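Local coordinates for multiheme cytochrome cf (Carboxydothermus ferrireducens DSM 11255, PDB 6QVM), which probably transfers electrons as an extracellular Fe(III) reductase, passing them along eleven c-type hemes to insoluble iron substrates while inserted in the S-layer, at residues 79-83 and 108-112; 127-132 and 201-205; 500-506 and 516-521; 505-509 and 527-531. One frame throughout, in Å; residues are numbered along the deposited sequence.

Contact 1 (79-83 and 108-112)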
loop_
_atom_site.group_PDB
_atom_site.type_symbol
_atom_site.label_atom_id
_atom_site.label_comp_id
_atom_site.label_asym_id
_atom_site.label_seq_id
_atom_site.Cartn_x
_atom_site.Cartn_y
_atom_site.Cartn_z
ATOM N N GLU A 79 12.285 -23.845 2.043
ATOM C CA GLU A 79 11.731 -23.809 0.694
ATOM C C GLU A 79 10.362 -24.477 0.667
ATOM O O GLU A 79 9.419 -23.980 0.041
ATOM C CB GLU A 79 12.671 -24.499 -0.290
ATOM C CG GLU A 79 12.110 -24.584 -1.702
ATOM C CD GLU A 79 13.068 -25.254 -2.677
ATOM O OE1 GLU A 79 13.871 -26.124 -2.253
ATOM O OE2 GLU A 79 13.019 -24.899 -3.874
ATOM N N ARG A 80 10.243 -25.614 1.355
ATOM C CA ARG A 80 8.971 -26.328 1.400
ATOM C C ARG A 80 7.889 -25.484 2.062
ATOM O O ARG A 80 6.724 -25.516 1.645
ATOM C CB ARG A 80 9.139 -27.666 2.123
ATOM C CG ARG A 80 9.983 -28.665 1.356
ATOM C CD ARG A 80 9.228 -29.192 0.144
ATOM N NE ARG A 80 10.120 -29.661 -0.911
ATOM C CZ ARG A 80 9.702 -30.041 -2.113
ATOM N NH1 ARG A 80 8.408 -30.010 -2.396
ATOM N NH2 ARG A 80 10.571 -30.438 -3.031
ATOM N N GLY A 81 8.252 -24.731 3.104
ATOM C CA GLY A 81 7.276 -23.855 3.739
ATOM C C GLY A 81 6.835 -22.724 2.828
ATOM O O GLY A 81 5.648 -22.389 2.754
ATOM N N VAL A 82 7.793 -22.123 2.117
ATOM C CA VAL A 82 7.479 -21.096 1.129
ATOM C C VAL A 82 6.519 -21.641 0.077
ATOM O O VAL A 82 5.454 -21.061 -0.177
ATOM C CB VAL A 82 8.770 -20.565 0.483
ATOM C CG1 VAL A 82 8.439 -19.746 -0.743
ATOM C CG2 VAL A 82 9.572 -19.747 1.479
ATOM N N LEU A 83 6.870 -22.777 -0.534
ATOM C CA LEU A 83 6.015 -23.378 -1.554
ATOM C C LEU A 83 4.636 -23.694 -0.995
ATOM O O LEU A 83 3.618 -23.447 -1.651
ATOM C CB LEU A 83 6.668 -24.644 -2.107
ATOM C CG LEU A 83 8.026 -24.462 -2.787
ATOM C CD1 LEU A 83 8.631 -25.813 -3.148
ATOM C CD2 LEU A 83 7.903 -23.579 -4.019
ATOM N N GLU A 108 8.119 -31.234 -10.704
ATOM C CA GLU A 108 9.238 -30.799 -9.875
ATOM C C GLU A 108 10.481 -30.499 -10.704
ATOM O O GLU A 108 11.189 -29.526 -10.423
ATOM C CB GLU A 108 9.544 -31.850 -8.812
ATOM C CG GLU A 108 8.683 -31.739 -7.559
ATOM C CD GLU A 108 8.948 -30.459 -6.781
ATOM O OE1 GLU A 108 8.185 -29.485 -6.951
ATOM O OE2 GLU A 108 9.932 -30.422 -6.011
ATOM N N PHE A 109 10.772 -31.326 -11.713
ATOM C CA PHE A 109 11.887 -31.035 -12.608
ATOM C C PHE A 109 11.688 -29.697 -13.310
ATOM O O PHE A 109 12.644 -28.937 -13.496
ATOM C CB PHE A 109 12.056 -32.160 -13.634
ATOM C CG PHE A 109 12.867 -33.328 -13.136
ATOM C CD1 PHE A 109 12.711 -33.805 -11.845
ATOM C CD2 PHE A 109 13.779 -33.955 -13.969
ATOM C CE1 PHE A 109 13.460 -34.881 -11.388
ATOM C CE2 PHE A 109 14.527 -35.032 -13.523
ATOM C CZ PHE A 109 14.371 -35.493 -12.229
ATOM N N ALA A 110 10.449 -29.386 -13.697
ATOM C CA ALA A 110 10.176 -28.099 -14.326
ATOM C C ALA A 110 10.340 -26.957 -13.332
ATOM O O ALA A 110 11.006 -25.958 -13.627
ATOM C CB ALA A 110 8.773 -28.095 -14.928
ATOM N N ARG A 111 9.748 -27.088 -12.144
ATOM C CA ARG A 111 9.807 -26.008 -11.162
ATOM C C ARG A 111 11.245 -25.603 -10.857
ATOM O O ARG A 111 11.587 -24.414 -10.874
ATOM C CB ARG A 111 9.100 -26.431 -9.877
ATOM C CG ARG A 111 9.297 -25.438 -8.737
ATOM C CD ARG A 111 8.705 -25.920 -7.428
ATOM N NE ARG A 111 9.444 -27.036 -6.836
ATOM C CZ ARG A 111 10.616 -26.920 -6.212
ATOM N NH1 ARG A 111 11.199 -25.737 -6.103
ATOM N NH2 ARG A 111 11.210 -27.984 -5.687
ATOM N N VAL A 112 12.097 -26.584 -10.552
ATOM C CA VAL A 112 13.454 -26.276 -10.118
ATOM C C VAL A 112 14.271 -25.705 -11.271
ATOM O O VAL A 112 15.084 -24.790 -11.083
ATOM C CB VAL A 112 14.106 -27.527 -9.498
ATOM C CG1 VAL A 112 15.586 -27.287 -9.225
ATOM C CG2 VAL A 112 13.378 -27.905 -8.229
HETATM O O HOH W 1 13.758 -27.697 -4.724
#
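Arg111 gives up the most surface here, and its guanidinium bridges helices 79-86 and 102-113, whose short segments cross almost at right angles (99°) with their axes 14.7 Å apart. Much of that gap is spanned by the long side chains of arginine and glutamate. NH1 of Arg111 donates to OE2 of Glu79 (3.0 Å), while its NE and NH2 form a two-pronged salt bridge with OE1 and OE2 of Glu108 (both 2.8 Å), one helical turn earlier. Water 1 also accepts from Arg111 NH2 at 2.7 Å. The four charged residues make a salt-bridge network joining a helix that touches a heme through Val82 to a helical region consistent with the S-layer-binding part of the protein. Arg80 is the second arm: its NH2 reaches Glu108 OE2 at 3.0 Å, and its NH1 bonds the carbonyl of Val93. The shared carboxylate offsets the like charges of Arg80 NH2 and Arg111 NH2, 3.7 Å apart. Leu83 supplies the apolar part, its CD1 lying over one guanidinium face, 3.8 Å from Arg111 CZ.

Contact 2 (127-132 and 201-205)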
loop_
_atom_site.group_PDB
_atom_site.type_symbol
_atom_site.label_atom_id
_atom_site.label_comp_id
_atom_site.label_asym_id
_atom_site.label_seq_id
_atom_site.Cartn_x
_atom_site.Cartn_y
_atom_site.Cartn_z
ATOM N N ILE A 127 6.842 -43.397 -13.649
ATOM C CA ILE A 127 8.107 -43.090 -14.302
ATOM C C ILE A 127 8.948 -44.353 -14.456
ATOM O O ILE A 127 9.071 -45.163 -13.527
ATOM C CB ILE A 127 8.858 -42.004 -13.514
ATOM C CG1 ILE A 127 10.184 -41.655 -14.186
ATOM C CG2 ILE A 127 9.085 -42.428 -12.068
ATOM C CD1 ILE A 127 10.080 -40.522 -15.168
ATOM N N THR A 128 9.537 -44.521 -15.635
ATOM C CA THR A 128 10.461 -45.614 -15.889
ATOM C C THR A 128 11.886 -45.081 -15.965
ATOM O O THR A 128 12.120 -43.880 -16.116
ATOM C CB THR A 128 10.108 -46.359 -17.184
ATOM O OG1 THR A 128 10.275 -45.493 -18.314
ATOM C CG2 THR A 128 8.667 -46.867 -17.136
ATOM N N LYS A 129 12.838 -46.011 -15.869
ATOM C CA LYS A 129 14.249 -45.652 -15.835
ATOM C C LYS A 129 14.676 -44.913 -17.096
ATOM O O LYS A 129 15.553 -44.044 -17.039
ATOM C CB LYS A 129 15.083 -46.917 -15.633
ATOM C CG LYS A 129 16.555 -46.690 -15.338
ATOM C CD LYS A 129 17.083 -47.840 -14.503
ATOM C CE LYS A 129 18.591 -47.820 -14.378
ATOM N NZ LYS A 129 19.043 -48.936 -13.504
ATOM N N GLN A 130 14.062 -45.225 -18.238
ATOM C CA GLN A 130 14.494 -44.591 -19.476
ATOM C C GLN A 130 13.894 -43.199 -19.629
ATOM O O GLN A 130 14.560 -42.294 -20.140
ATOM C CB GLN A 130 14.145 -45.466 -20.682
ATOM C CG GLN A 130 12.653 -45.626 -20.951
ATOM C CD GLN A 130 12.371 -46.488 -22.160
ATOM O OE1 GLN A 130 12.826 -46.198 -23.266
ATOM N NE2 GLN A 130 11.628 -47.568 -21.953
ATOM N N ARG A 131 12.655 -42.994 -19.181
ATOM C CA ARG A 131 12.086 -41.661 -19.312
ATOM C C ARG A 131 12.516 -40.742 -18.176
ATOM O O ARG A 131 12.462 -39.518 -18.326
ATOM C CB ARG A 131 10.564 -41.739 -19.429
ATOM C CG ARG A 131 10.125 -41.593 -20.883
ATOM C CD ARG A 131 8.645 -41.727 -21.132
ATOM N NE ARG A 131 7.895 -40.482 -20.943
ATOM C CZ ARG A 131 8.058 -39.374 -21.669
ATOM N NH1 ARG A 131 7.310 -38.306 -21.433
ATOM N NH2 ARG A 131 8.966 -39.322 -22.632
ATOM N N LEU A 132 12.957 -41.303 -17.048
ATOM C CA LEU A 132 13.657 -40.483 -16.066
ATOM C C LEU A 132 14.948 -39.929 -16.651
ATOM O O LEU A 132 15.291 -38.764 -16.425
ATOM C CB LEU A 132 13.951 -41.287 -14.801
ATOM C CG LEU A 132 14.841 -40.578 -13.771
ATOM C CD1 LEU A 132 14.139 -39.349 -13.203
ATOM C CD2 LEU A 132 15.267 -41.525 -12.657
ATOM N N GLU A 201 16.322 -43.604 -7.206
ATOM C CA GLU A 201 16.870 -43.120 -8.469
ATOM C C GLU A 201 16.244 -41.792 -8.879
ATOM O O GLU A 201 16.931 -40.924 -9.427
ATOM C CB GLU A 201 16.683 -44.172 -9.557
ATOM C CG GLU A 201 17.489 -45.436 -9.300
ATOM C CD GLU A 201 17.310 -46.477 -10.391
ATOM O OE1 GLU A 201 16.172 -46.969 -10.564
ATOM O OE2 GLU A 201 18.300 -46.776 -11.098
ATOM N N VAL A 202 14.945 -41.618 -8.622
ATOM C CA VAL A 202 14.290 -40.336 -8.879
ATOM C C VAL A 202 14.921 -39.240 -8.029
ATOM O O VAL A 202 15.253 -38.156 -8.522
ATOM C CB VAL A 202 12.777 -40.444 -8.621
ATOM C CG1 VAL A 202 12.125 -39.073 -8.707
ATOM C CG2 VAL A 202 12.135 -41.402 -9.611
ATOM N N VAL A 203 15.110 -39.517 -6.736
ATOM C CA VAL A 203 15.655 -38.514 -5.826
ATOM C C VAL A 203 17.104 -38.199 -6.176
ATOM O O VAL A 203 17.529 -37.039 -6.127
ATOM C CB VAL A 203 15.502 -38.991 -4.371
ATOM C CG1 VAL A 203 16.388 -38.178 -3.434
ATOM C CG2 VAL A 203 14.052 -38.902 -3.951
ATOM N N LYS A 204 17.878 -39.216 -6.555
ATOM C CA LYS A 204 19.250 -38.966 -6.988
ATOM C C LYS A 204 19.279 -38.121 -8.256
ATOM O O LYS A 204 20.200 -37.319 -8.451
ATOM C CB LYS A 204 19.980 -40.294 -7.193
ATOM C CG LYS A 204 21.477 -40.174 -7.441
ATOM C CD LYS A 204 22.215 -41.375 -6.873
ATOM C CE LYS A 204 23.689 -41.337 -7.229
ATOM N NZ LYS A 204 23.906 -41.581 -8.679
ATOM N N ALA A 205 18.272 -38.276 -9.116
ATOM C CA ALA A 205 18.178 -37.440 -10.306
ATOM C C ALA A 205 17.725 -36.031 -9.943
ATOM O O ALA A 205 18.264 -35.043 -10.455
ATOM C CB ALA A 205 17.234 -38.076 -11.326
#
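Helix 129-139 and helix 199-212 pack together in a helical region whose succession of short helices is consistent with S-layer homology repeats, and this contact joins the start of the first helix to the second. Thr128 holds the N-cap position of helix 129-139, and its carbonyl O receives Leu132 N at 2.9 Å in the first helical turn. Apolar packing does most of the work. Leu132, which loses more surface than any other residue here, points toward helix 199-212: its CD1 meets Ala205 CB at 3.8 Å, and its CD2 lies 3.7 Å from Glu201 O. The small alanine leaves room for the branched leucine, and Phe109 of helix 102-113 packs on both. Beside them, Ile127 and Val202, beta-branched residues with compact side chains, touch at the edge of the same buried layer. Ile127 also makes backbone hydrogen bonds with Leu100 and Ala197, tying the residue before the cap to its surroundings. The ionic part is a single pair, in which the extended Lys129 also donates to the carbonyl of Ser181. Across the contact its NZ makes a salt bridge with Glu201 OE2, a weak hydrogen bond of 3.3 Å.

Contact 3 (500-506 and 516-521). With HEC (heme c), chain M.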
loop_
_atom_site.group_PDB
_atom_site.type_symbol
_atom_site.label_atom_id
_atom_site.label_comp_id
_atom_site.label_asym_id
_atom_site.label_seq_id
_atom_site.Cartn_x
_atom_site.Cartn_y
_atom_site.Cartn_z
ATOM N N CYS A 500 -14.514 12.830 12.213
ATOM C CA CYS A 500 -13.748 13.500 13.253
ATOM C C CYS A 500 -14.283 14.877 13.613
ATOM O O CYS A 500 -14.208 15.265 14.779
ATOM C CB CYS A 500 -12.280 13.646 12.833
ATOM S SG CYS A 500 -11.363 12.099 12.579
ATOM N N HIS A 501 -14.821 15.617 12.648
ATOM C CA HIS A 501 -15.311 16.973 12.889
ATOM C C HIS A 501 -16.789 16.976 13.262
ATOM O O HIS A 501 -17.609 17.700 12.695
ATOM C CB HIS A 501 -15.035 17.842 11.672
ATOM C CG HIS A 501 -13.581 17.974 11.355
ATOM N ND1 HIS A 501 -12.828 19.058 11.751
ATOM C CD2 HIS A 501 -12.730 17.138 10.713
ATOM C CE1 HIS A 501 -11.579 18.894 11.350
ATOM N NE2 HIS A 501 -11.494 17.738 10.717
ATOM N N THR A 502 -17.133 16.133 14.225
ATOM C CA THR A 502 -18.465 16.067 14.796
ATOM C C THR A 502 -18.411 16.475 16.263
ATOM O O THR A 502 -17.421 16.227 16.958
ATOM C CB THR A 502 -19.055 14.658 14.654
ATOM O OG1 THR A 502 -20.373 14.629 15.214
ATOM C CG2 THR A 502 -18.177 13.633 15.360
ATOM N N GLY A 503 -19.475 17.128 16.722
ATOM C CA GLY A 503 -19.620 17.472 18.122
ATOM C C GLY A 503 -20.372 16.379 18.851
ATOM O O GLY A 503 -19.878 15.824 19.837
ATOM N N GLU A 504 -21.578 16.082 18.362
ATOM C CA GLU A 504 -22.353 14.904 18.739
ATOM C C GLU A 504 -22.629 14.795 20.234
ATOM O O GLU A 504 -21.746 14.432 21.017
ATOM C CB GLU A 504 -21.650 13.638 18.249
ATOM C CG GLU A 504 -22.330 12.347 18.693
ATOM C CD GLU A 504 -23.624 12.042 17.951
ATOM O OE1 GLU A 504 -24.234 12.962 17.365
ATOM O OE2 GLU A 504 -24.034 10.863 17.961
ATOM N N GLY A 505 -23.865 15.075 20.631
ATOM C CA GLY A 505 -24.255 14.904 22.015
ATOM C C GLY A 505 -24.607 16.210 22.695
ATOM O O GLY A 505 -25.565 16.264 23.471
ATOM N N PHE A 506 -23.838 17.262 22.407
ATOM C CA PHE A 506 -24.058 18.578 22.997
ATOM C C PHE A 506 -25.519 18.986 22.871
ATOM O O PHE A 506 -26.147 18.776 21.829
ATOM C CB PHE A 506 -23.161 19.620 22.317
ATOM C CG PHE A 506 -23.635 20.040 20.950
ATOM C CD1 PHE A 506 -23.242 19.342 19.821
ATOM C CD2 PHE A 506 -24.471 21.135 20.795
ATOM C CE1 PHE A 506 -23.680 19.728 18.561
ATOM C CE2 PHE A 506 -24.910 21.525 19.545
ATOM C CZ PHE A 506 -24.515 20.822 18.425
ATOM N N HIS A 516 -17.758 21.431 20.940
ATOM C CA HIS A 516 -16.450 21.322 20.302
ATOM C C HIS A 516 -16.603 20.789 18.884
ATOM O O HIS A 516 -17.297 19.791 18.671
ATOM C CB HIS A 516 -15.515 20.417 21.111
ATOM C CG HIS A 516 -15.157 20.965 22.457
ATOM N ND1 HIS A 516 -15.929 20.749 23.577
ATOM C CD2 HIS A 516 -14.110 21.724 22.862
ATOM C CE1 HIS A 516 -15.373 21.347 24.615
ATOM N NE2 HIS A 516 -14.268 21.946 24.208
ATOM N N HIS A 517 -15.934 21.457 17.924
ATOM C CA HIS A 517 -15.905 21.139 16.497
ATOM C C HIS A 517 -17.235 20.566 16.022
ATOM O O HIS A 517 -17.346 19.352 15.793
ATOM C CB HIS A 517 -14.759 20.170 16.179
ATOM C CG HIS A 517 -14.382 19.279 17.320
ATOM N ND1 HIS A 517 -15.069 18.123 17.624
ATOM C CD2 HIS A 517 -13.393 19.379 18.240
ATOM C CE1 HIS A 517 -14.515 17.546 18.676
ATOM N NE2 HIS A 517 -13.495 18.289 19.069
ATOM N N PRO A 518 -18.263 21.396 15.878
ATOM C CA PRO A 518 -19.578 20.872 15.508
ATOM C C PRO A 518 -19.860 21.022 14.023
ATOM O O PRO A 518 -21.001 21.284 13.631
ATOM C CB PRO A 518 -20.520 21.745 16.340
ATOM C CG PRO A 518 -19.826 23.092 16.332
ATOM C CD PRO A 518 -18.332 22.827 16.227
ATOM N N GLN A 519 -18.821 20.890 13.193
ATOM C CA GLN A 519 -18.963 21.199 11.774
ATOM C C GLN A 519 -19.981 20.293 11.092
ATOM O O GLN A 519 -20.759 20.755 10.251
ATOM C CB GLN A 519 -17.607 21.106 11.076
ATOM C CG GLN A 519 -16.707 22.307 11.318
ATOM C CD GLN A 519 -15.893 22.186 12.590
ATOM O OE1 GLN A 519 -15.716 21.091 13.121
ATOM N NE2 GLN A 519 -15.390 23.314 13.085
ATOM N N LYS A 520 -19.986 19.000 11.430
ATOM C CA LYS A 520 -20.987 18.092 10.874
ATOM C C LYS A 520 -22.397 18.604 11.139
ATOM O O LYS A 520 -23.226 18.688 10.226
ATOM C CB LYS A 520 -20.812 16.688 11.457
ATOM C CG LYS A 520 -21.945 15.724 11.103
ATOM C CD LYS A 520 -21.712 14.339 11.678
ATOM C CE LYS A 520 -22.795 13.372 11.226
ATOM N NZ LYS A 520 -22.510 11.977 11.665
ATOM N N GLU A 521 -22.678 18.976 12.388
ATOM C CA GLU A 521 -24.033 19.365 12.762
ATOM C C GLU A 521 -24.421 20.711 12.159
ATOM O O GLU A 521 -25.565 20.893 11.728
ATOM C CB GLU A 521 -24.166 19.393 14.280
ATOM C CG GLU A 521 -24.105 18.015 14.947
ATOM C CD GLU A 521 -22.695 17.454 15.036
ATOM O OE1 GLU A 521 -22.548 16.245 15.306
ATOM O OE2 GLU A 521 -21.732 18.225 14.844
HETATM FE FE HEC M . -9.634 17.690 10.021
HETATM C CHA HEC M . -7.858 20.145 11.622
HETATM C CHB HEC M . -10.831 20.012 7.787
HETATM C CHC HEC M . -10.836 15.157 8.057
HETATM C CHD HEC M . -9.207 15.543 12.644
HETATM N NA HEC M . -9.428 19.694 9.774
HETATM C C1A HEC M . -8.606 20.516 10.521
HETATM C C2A HEC M . -8.669 21.842 9.939
HETATM C C3A HEC M . -9.486 21.803 8.886
HETATM C C4A HEC M . -9.984 20.456 8.767
HETATM C CMA HEC M . -9.844 22.990 7.974
HETATM C CAA HEC M . -7.890 23.073 10.431
HETATM C CBA HEC M . -6.624 23.039 9.570
HETATM C CGA HEC M . -5.711 24.199 9.849
HETATM O O1A HEC M . -6.197 25.253 10.342
HETATM O O2A HEC M . -4.492 24.060 9.560
HETATM N NB HEC M . -10.673 17.597 8.250
HETATM C C1B HEC M . -10.983 18.681 7.444
HETATM C C2B HEC M . -11.496 18.171 6.188
HETATM C C3B HEC M . -11.512 16.821 6.265
HETATM C C4B HEC M . -10.986 16.438 7.566
HETATM C CMB HEC M . -11.995 19.068 5.029
HETATM C CAB HEC M . -11.982 15.817 5.183
HETATM C CBB HEC M . -11.117 15.919 3.903
HETATM N NC HEC M . -10.039 15.741 10.330
HETATM C C1C HEC M . -10.421 14.840 9.344
HETATM C C2C HEC M . -10.314 13.495 9.890
HETATM C C3C HEC M . -9.785 13.594 11.137
HETATM C C4C HEC M . -9.649 15.016 11.443
HETATM C CMC HEC M . -10.556 12.210 9.061
HETATM C CAC HEC M . -9.475 12.467 12.170
HETATM C CBC HEC M . -8.517 11.376 11.638
HETATM N ND HEC M . -8.654 17.822 11.856
HETATM C C1D HEC M . -8.654 16.800 12.800
HETATM C C2D HEC M . -7.969 17.260 13.982
HETATM C C3D HEC M . -7.535 18.708 13.668
HETATM C C4D HEC M . -8.012 18.964 12.324
HETATM C CMD HEC M . -7.763 16.414 15.255
HETATM C CAD HEC M . -6.775 19.735 14.547
HETATM C CBD HEC M . -5.686 19.108 15.421
HETATM C CGD HEC M . -4.720 20.168 15.893
HETATM O O1D HEC M . -5.125 21.353 16.038
HETATM O O2D HEC M . -3.535 19.819 16.137
#
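This is a largely polar, backbone-centred contact that packs the chain just after a heme-binding helix against the start of helix 519-524. The CA atoms come closest at Gly503 and Pro518, 4.3 Å apart, and glycine suits the spot because a CB would crowd the carbonyl of His516. NH groups in the first turn of a helix lack partners within the helix, and Lys520 N donates to His501 O (3.0 Å). In return, the carboxylate of Glu521 collects donors from the other segment: Thr502 OG1 to OE1 at 2.7 Å and Gly503 N to OE2 at 3.1 Å. His517 ND1 donates to Thr502 O (3.1 Å), and His517 also belongs to the pocket of a second heme. Gln519, bonded through NE2 to the carbonyl of Asp653, brings OE1 to the ring edge of His501. Cys500 SG is covalently joined to heme CAC (2.0 Å) and His501 NE2 binds FE (2.0 Å), with His414 as the other axial ligand: the bis-histidine heme site of a CXXCH c-type cytochrome.

Contact 4 (505-509 and 527-531)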
loop_
_atom_site.group_PDB
_atom_site.type_symbol
_atom_site.label_atom_id
_atom_site.label_comp_id
_atom_site.label_asym_id
_atom_site.label_seq_id
_atom_site.Cartn_x
_atom_site.Cartn_y
_atom_site.Cartn_z
ATOM N N GLY A 505 -23.865 15.075 20.631
ATOM C CA GLY A 505 -24.255 14.904 22.015
ATOM C C GLY A 505 -24.607 16.210 22.695
ATOM O O GLY A 505 -25.565 16.264 23.471
ATOM N N PHE A 506 -23.838 17.262 22.407
ATOM C CA PHE A 506 -24.058 18.578 22.997
ATOM C C PHE A 506 -25.519 18.986 22.871
ATOM O O PHE A 506 -26.147 18.776 21.829
ATOM C CB PHE A 506 -23.161 19.620 22.317
ATOM C CG PHE A 506 -23.635 20.040 20.950
ATOM C CD1 PHE A 506 -23.242 19.342 19.821
ATOM C CD2 PHE A 506 -24.471 21.135 20.795
ATOM C CE1 PHE A 506 -23.680 19.728 18.561
ATOM C CE2 PHE A 506 -24.910 21.525 19.545
ATOM C CZ PHE A 506 -24.515 20.822 18.425
ATOM N N THR A 507 -26.061 19.559 23.941
ATOM C CA THR A 507 -27.465 19.924 23.984
ATOM C C THR A 507 -27.609 21.435 24.111
ATOM O O THR A 507 -26.626 22.180 24.118
ATOM C CB THR A 507 -28.181 19.196 25.124
ATOM O OG1 THR A 507 -27.467 19.411 26.347
ATOM C CG2 THR A 507 -28.271 17.702 24.838
ATOM N N ALA A 508 -28.865 21.881 24.189
ATOM C CA ALA A 508 -29.158 23.308 24.238
ATOM C C ALA A 508 -28.556 23.990 25.462
ATOM O O ALA A 508 -28.432 25.218 25.472
ATOM C CB ALA A 508 -30.670 23.527 24.213
ATOM N N THR A 509 -28.186 23.227 26.489
ATOM C CA THR A 509 -27.622 23.823 27.694
ATOM C C THR A 509 -26.169 23.406 27.903
ATOM O O THR A 509 -25.787 23.011 29.008
ATOM C CB THR A 509 -28.460 23.437 28.916
ATOM O OG1 THR A 509 -28.563 22.010 28.996
ATOM C CG2 THR A 509 -29.858 24.036 28.821
ATOM N N LEU A 527 -28.891 20.160 14.573
ATOM C CA LEU A 527 -28.261 20.397 15.865
ATOM C C LEU A 527 -28.630 19.351 16.907
ATOM O O LEU A 527 -27.886 19.174 17.877
ATOM C CB LEU A 527 -28.629 21.791 16.374
ATOM C CG LEU A 527 -28.162 22.914 15.449
ATOM C CD1 LEU A 527 -28.442 24.274 16.062
ATOM C CD2 LEU A 527 -26.683 22.757 15.127
ATOM N N GLY A 528 -29.749 18.654 16.732
ATOM C CA GLY A 528 -30.142 17.634 17.682
ATOM C C GLY A 528 -31.519 17.856 18.270
ATOM O O GLY A 528 -32.076 18.953 18.170
ATOM N N ALA A 529 -32.070 16.810 18.893
ATOM C CA ALA A 529 -33.440 16.860 19.388
ATOM C C ALA A 529 -33.637 17.988 20.394
ATOM O O ALA A 529 -34.605 18.748 20.296
ATOM C CB ALA A 529 -33.825 15.513 19.998
ATOM N N SER A 530 -32.725 18.120 21.362
ATOM C CA SER A 530 -32.915 19.062 22.460
ATOM C C SER A 530 -32.975 20.518 22.012
ATOM O O SER A 530 -33.272 21.387 22.836
ATOM C CB SER A 530 -31.805 18.894 23.504
ATOM O OG SER A 530 -30.664 19.644 23.138
ATOM N N PHE A 531 -32.688 20.813 20.744
ATOM C CA PHE A 531 -32.888 22.163 20.234
ATOM C C PHE A 531 -34.291 22.365 19.693
ATOM O O PHE A 531 -34.605 23.467 19.220
ATOM C CB PHE A 531 -31.845 22.484 19.163
ATOM C CG PHE A 531 -30.451 22.665 19.717
ATOM C CD1 PHE A 531 -29.710 21.572 20.139
ATOM C CD2 PHE A 531 -29.886 23.923 19.824
ATOM C CE1 PHE A 531 -28.437 21.737 20.657
ATOM C CE2 PHE A 531 -28.621 24.092 20.331
ATOM C CZ PHE A 531 -27.893 23.002 20.748
#
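Two phenylalanines form the apolar centre. The rings of Phe506 and Phe531 meet rim to rim, centroids 5.7 Å apart and planes at 71°, with CE2 of Phe506 only 3.5 Å from CZ of Phe531. Leu527 adds to them beside the Phe506 ring, with Leu527 CD2 4.4 Å from Phe506 CZ. Ile649 of helix 641-652 packs on both rings, and Leu663 and Leu667 of helix 661-672 pack on Leu527, so large hydrophobic side chains fit a place where two loops are laid on the C-terminal helices. The second loop turns into a short 3-10 segment, with Phe531 N bonded to Gly528 O at 3.2 Å; Gly528 adopts backbone angles (123/164) that any side chain would jam. Farther out, Ala508 is small enough to let its CA lie over one face of the Phe531 ring. At the polar rim, Ser530 points toward the neighbouring loop and its OG accepts a hydrogen bond from Ala508 N (3.1 Å), while Thr507 CB lies 3.2 Å from the same Ser530 OG.

In the fold
The contacts fall into two pairs on opposite sides of the chain's centre. Contacts 1 and 2 share a neighbourhood: Phe109, on the helix of contact 1, touches Ala205 and Leu132 of contact 2. Contact 2 is buried and mostly apolar, whereas contact 1 is a surface contact held by charges. Contacts 3 and 4 have centres 11 Å apart and share Gly505 and Phe506, and each is partly buried. In contact 3 the bonds are backbone and carboxylate ones beside a heme; in contact 4, farther from any heme, aromatic packing takes over with one serine bond. Centres of contacts 2 and 4 stand about 83 Å apart, reflecting the elongated chain.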